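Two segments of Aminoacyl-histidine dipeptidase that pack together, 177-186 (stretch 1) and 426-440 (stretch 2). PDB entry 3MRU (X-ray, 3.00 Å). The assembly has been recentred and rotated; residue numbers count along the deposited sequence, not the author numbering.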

# COMPACT_ATOMS: atom_id res chain seq x y z
N GLU A 177 -1.58 -11.62 -13.83
CA GLU A 177 -1.88 -11.62 -15.26
C GLU A 177 -3.36 -11.25 -15.43
O GLU A 177 -4.24 -11.89 -14.83
CB GLU A 177 -1.50 -12.97 -15.91
CG GLU A 177 -2.55 -13.59 -16.88
CD GLU A 177 -2.78 -12.79 -18.18
OE1 GLU A 177 -1.87 -12.08 -18.64
OE2 GLU A 177 -3.88 -12.90 -18.76
N GLY A 178 -3.62 -10.23 -16.25
CA GLY A 178 -4.98 -9.71 -16.43
C GLY A 178 -5.48 -8.75 -15.36
O GLY A 178 -6.69 -8.60 -15.16
N GLU A 179 -4.53 -8.11 -14.68
CA GLU A 179 -4.80 -7.12 -13.63
C GLU A 179 -3.92 -5.91 -13.77
O GLU A 179 -2.78 -5.92 -13.33
CB GLU A 179 -4.52 -7.77 -12.28
CG GLU A 179 -5.63 -8.68 -11.80
CD GLU A 179 -5.63 -8.86 -10.30
OE1 GLU A 179 -5.08 -7.96 -9.59
OE2 GLU A 179 -6.17 -9.89 -9.82
N VAL A 180 -4.44 -4.85 -14.36
CA VAL A 180 -3.68 -3.63 -14.51
C VAL A 180 -3.99 -2.52 -13.49
O VAL A 180 -5.02 -2.55 -12.80
CB VAL A 180 -3.81 -3.06 -15.92
CG1 VAL A 180 -2.45 -3.00 -16.57
CG2 VAL A 180 -4.77 -3.90 -16.74
N TYR A 181 -3.08 -1.56 -13.40
CA TYR A 181 -3.19 -0.43 -12.50
C TYR A 181 -3.07 0.88 -13.25
O TYR A 181 -2.12 1.09 -14.01
CB TYR A 181 -2.14 -0.50 -11.38
CG TYR A 181 -2.40 -1.63 -10.40
CD1 TYR A 181 -1.36 -2.42 -9.93
CD2 TYR A 181 -3.69 -1.91 -9.97
CE1 TYR A 181 -1.60 -3.46 -9.05
CE2 TYR A 181 -3.94 -2.95 -9.09
CZ TYR A 181 -2.89 -3.72 -8.63
OH TYR A 181 -3.15 -4.75 -7.76
N MET A 182 -4.05 1.76 -13.06
CA MET A 182 -4.01 3.07 -13.70
C MET A 182 -3.92 4.19 -12.68
O MET A 182 -3.82 5.38 -13.04
CB MET A 182 -5.21 3.28 -14.63
CG MET A 182 -6.56 3.09 -13.97
SD MET A 182 -7.91 3.23 -15.17
CE MET A 182 -7.65 4.88 -15.85
N GLY A 183 -3.93 3.81 -11.40
CA GLY A 183 -3.80 4.78 -10.33
C GLY A 183 -3.67 4.16 -8.97
O GLY A 183 -4.03 2.98 -8.75
N CYS A 184 -3.15 4.96 -8.03
CA CYS A 184 -3.15 4.60 -6.61
C CYS A 184 -3.26 5.80 -5.69
O CYS A 184 -3.13 6.95 -6.12
CB CYS A 184 -1.92 3.75 -6.26
SG CYS A 184 -0.40 4.62 -6.47
N ALA A 185 -3.49 5.52 -4.42
CA ALA A 185 -3.58 6.54 -3.39
C ALA A 185 -2.23 6.92 -2.80
O ALA A 185 -1.38 6.07 -2.57
CB ALA A 185 -4.52 6.06 -2.27
N GLY A 186 -2.05 8.22 -2.56
CA GLY A 186 -0.96 8.70 -1.74
C GLY A 186 -1.39 8.50 -0.31
O GLY A 186 -2.44 7.90 -0.06
N LYS A 426 -11.39 -8.44 -21.78
CA LYS A 426 -10.61 -7.33 -21.23
C LYS A 426 -9.95 -7.61 -19.86
O LYS A 426 -10.45 -8.43 -19.09
CB LYS A 426 -11.50 -6.07 -21.19
CG LYS A 426 -11.20 -5.09 -22.33
CD LYS A 426 -12.10 -3.84 -22.30
CE LYS A 426 -13.34 -3.94 -23.22
NZ LYS A 426 -14.46 -4.73 -22.59
N PRO A 427 -8.81 -6.94 -19.57
CA PRO A 427 -8.15 -7.23 -18.31
C PRO A 427 -8.99 -6.67 -17.19
O PRO A 427 -9.93 -5.92 -17.46
CB PRO A 427 -6.78 -6.56 -18.46
CG PRO A 427 -6.98 -5.49 -19.46
CD PRO A 427 -8.08 -5.91 -20.36
N ASN A 428 -8.63 -6.97 -15.95
CA ASN A 428 -9.34 -6.41 -14.80
C ASN A 428 -8.60 -5.15 -14.37
O ASN A 428 -7.87 -5.15 -13.37
CB ASN A 428 -9.41 -7.42 -13.66
CG ASN A 428 -9.78 -6.78 -12.34
OD1 ASN A 428 -9.65 -7.40 -11.28
ND2 ASN A 428 -10.25 -5.54 -12.39
N ILE A 429 -8.77 -4.07 -15.13
CA ILE A 429 -8.08 -2.79 -14.85
C ILE A 429 -8.54 -2.27 -13.49
O ILE A 429 -9.72 -2.38 -13.17
CB ILE A 429 -8.37 -1.71 -15.92
CG1 ILE A 429 -7.75 -2.09 -17.25
CG2 ILE A 429 -7.81 -0.35 -15.51
CD1 ILE A 429 -8.25 -1.30 -18.46
N MET A 430 -7.62 -1.72 -12.70
CA MET A 430 -7.91 -1.33 -11.31
C MET A 430 -7.31 -0.02 -10.81
O MET A 430 -6.53 0.63 -11.51
CB MET A 430 -7.48 -2.44 -10.37
CG MET A 430 -8.44 -3.55 -10.32
SD MET A 430 -8.08 -4.62 -8.93
CE MET A 430 -9.24 -4.00 -7.71
N VAL A 431 -7.72 0.35 -9.60
CA VAL A 431 -7.13 1.45 -8.85
C VAL A 431 -7.09 1.00 -7.40
O VAL A 431 -8.14 0.78 -6.80
CB VAL A 431 -7.95 2.76 -8.96
CG1 VAL A 431 -7.42 3.81 -8.02
CG2 VAL A 431 -7.87 3.30 -10.35
N ILE A 432 -5.90 0.81 -6.84
CA ILE A 432 -5.82 0.41 -5.43
C ILE A 432 -5.70 1.62 -4.55
O ILE A 432 -5.00 2.59 -4.87
CB ILE A 432 -4.70 -0.63 -5.05
CG1 ILE A 432 -3.53 -0.63 -6.03
CG2 ILE A 432 -5.28 -2.02 -4.87
CD1 ILE A 432 -2.63 0.59 -5.93
N HIS A 433 -6.38 1.54 -3.42
CA HIS A 433 -6.35 2.60 -2.46
C HIS A 433 -5.14 2.29 -1.59
O HIS A 433 -5.28 2.02 -0.39
CB HIS A 433 -7.65 2.62 -1.66
CG HIS A 433 -8.04 3.99 -1.20
ND1 HIS A 433 -8.28 5.02 -2.08
CD2 HIS A 433 -8.19 4.50 0.04
CE1 HIS A 433 -8.56 6.11 -1.40
NE2 HIS A 433 -8.53 5.82 -0.11
N ALA A 434 -3.96 2.33 -2.23
CA ALA A 434 -2.69 1.97 -1.59
C ALA A 434 -1.49 2.57 -2.33
O ALA A 434 -1.62 3.16 -3.40
CB ALA A 434 -2.54 0.48 -1.46
N GLY A 435 -0.31 2.43 -1.73
CA GLY A 435 0.92 2.98 -2.29
C GLY A 435 1.68 1.99 -3.15
O GLY A 435 1.90 0.85 -2.74
N LEU A 436 2.05 2.45 -4.34
CA LEU A 436 2.89 1.72 -5.28
C LEU A 436 3.99 2.66 -5.78
O LEU A 436 3.77 3.86 -5.94
CB LEU A 436 2.09 1.25 -6.49
CG LEU A 436 0.73 0.57 -6.44
CD1 LEU A 436 0.27 0.38 -7.88
CD2 LEU A 436 0.72 -0.76 -5.70
N GLU A 437 5.16 2.08 -6.05
CA GLU A 437 6.32 2.80 -6.56
C GLU A 437 5.98 3.73 -7.72
O GLU A 437 6.38 4.88 -7.73
CB GLU A 437 7.36 1.79 -7.01
CG GLU A 437 8.69 2.38 -7.47
CD GLU A 437 9.76 1.31 -7.53
OE1 GLU A 437 9.54 0.30 -8.24
OE2 GLU A 437 10.80 1.47 -6.84
N CYS A 438 5.22 3.25 -8.70
CA CYS A 438 4.87 4.12 -9.83
C CYS A 438 4.10 5.39 -9.44
O CYS A 438 3.94 6.31 -10.25
CB CYS A 438 4.15 3.35 -10.96
SG CYS A 438 2.75 2.32 -10.46
N GLY A 439 3.62 5.45 -8.20
CA GLY A 439 2.99 6.65 -7.68
C GLY A 439 4.02 7.75 -7.59
O GLY A 439 3.89 8.79 -8.26
N LEU A 440 5.06 7.51 -6.79
CA LEU A 440 6.15 8.46 -6.60
C LEU A 440 6.66 8.99 -7.92
O LEU A 440 7.21 10.08 -7.98
CB LEU A 440 7.28 7.84 -5.79
CG LEU A 440 7.04 7.65 -4.29
CD1 LEU A 440 5.92 6.67 -4.01
CD2 LEU A 440 8.30 7.21 -3.57

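The two segments run side by side in the same direction, although at least 247 residues separate any touching pair in sequence. Tyr 181 pairs with Met 430, and Cys 184 with Ile 432, as parallel bridges. The chain turns a corner at Met 182, between these two pairings.

Backbone groups do the bonding. Asn 428 N donates to Gly 178 O at 2.7 Å, nearly straight at 167°. Met 430 N donates to Val 180 O, also at 2.7 Å, but the angle is bent to 130°. Both backbone polar atoms of Met 430 are satisfied: its N donates to Val 180 O, and its O accepts from Met 182 N at 3.1 Å and 166°. Past the corner the bonding loosens. Ile 432 N reaches Gly 183 O at 3.4 Å, a weak bond. Ala 185 N makes two weak bonds, to Ala 434 O at 3.2 Å and to Ile 432 O at 3.3 Å. Ile 432 O also takes a weak bond from Ala 434 N (2.8 Å) within its own segment, and Cys 184 CA lies 3.2 Å from it as a CH donor. Ala 185 O and Ala 434 O are 3.0 Å apart. Both are acceptors, so no hydrogen bond joins them.

The side chains add apolar contact. Tyr 181 and Ile 432 point to the same side of the sheet. Ile 432 CG1 sits over one face of the tyrosine ring, 4.1 Å from its centroid, a CH-pi contact. Met 430 CB meets the ring edge, 3.8 Å from Tyr 181 CE2. Val 180 CG2 packs on Ile 429 CG1 at 3.5 Å, and Met 182 SD on Ile 429 CG2 at 3.6 Å. Cys 184 CB touches Ile 432 CD1 at 3.3 Å. Ala 185 CB covers one face of the His 433 ring, whose NE2 is hydrogen-bonded elsewhere in the structure. Together the segments bury 877 Å².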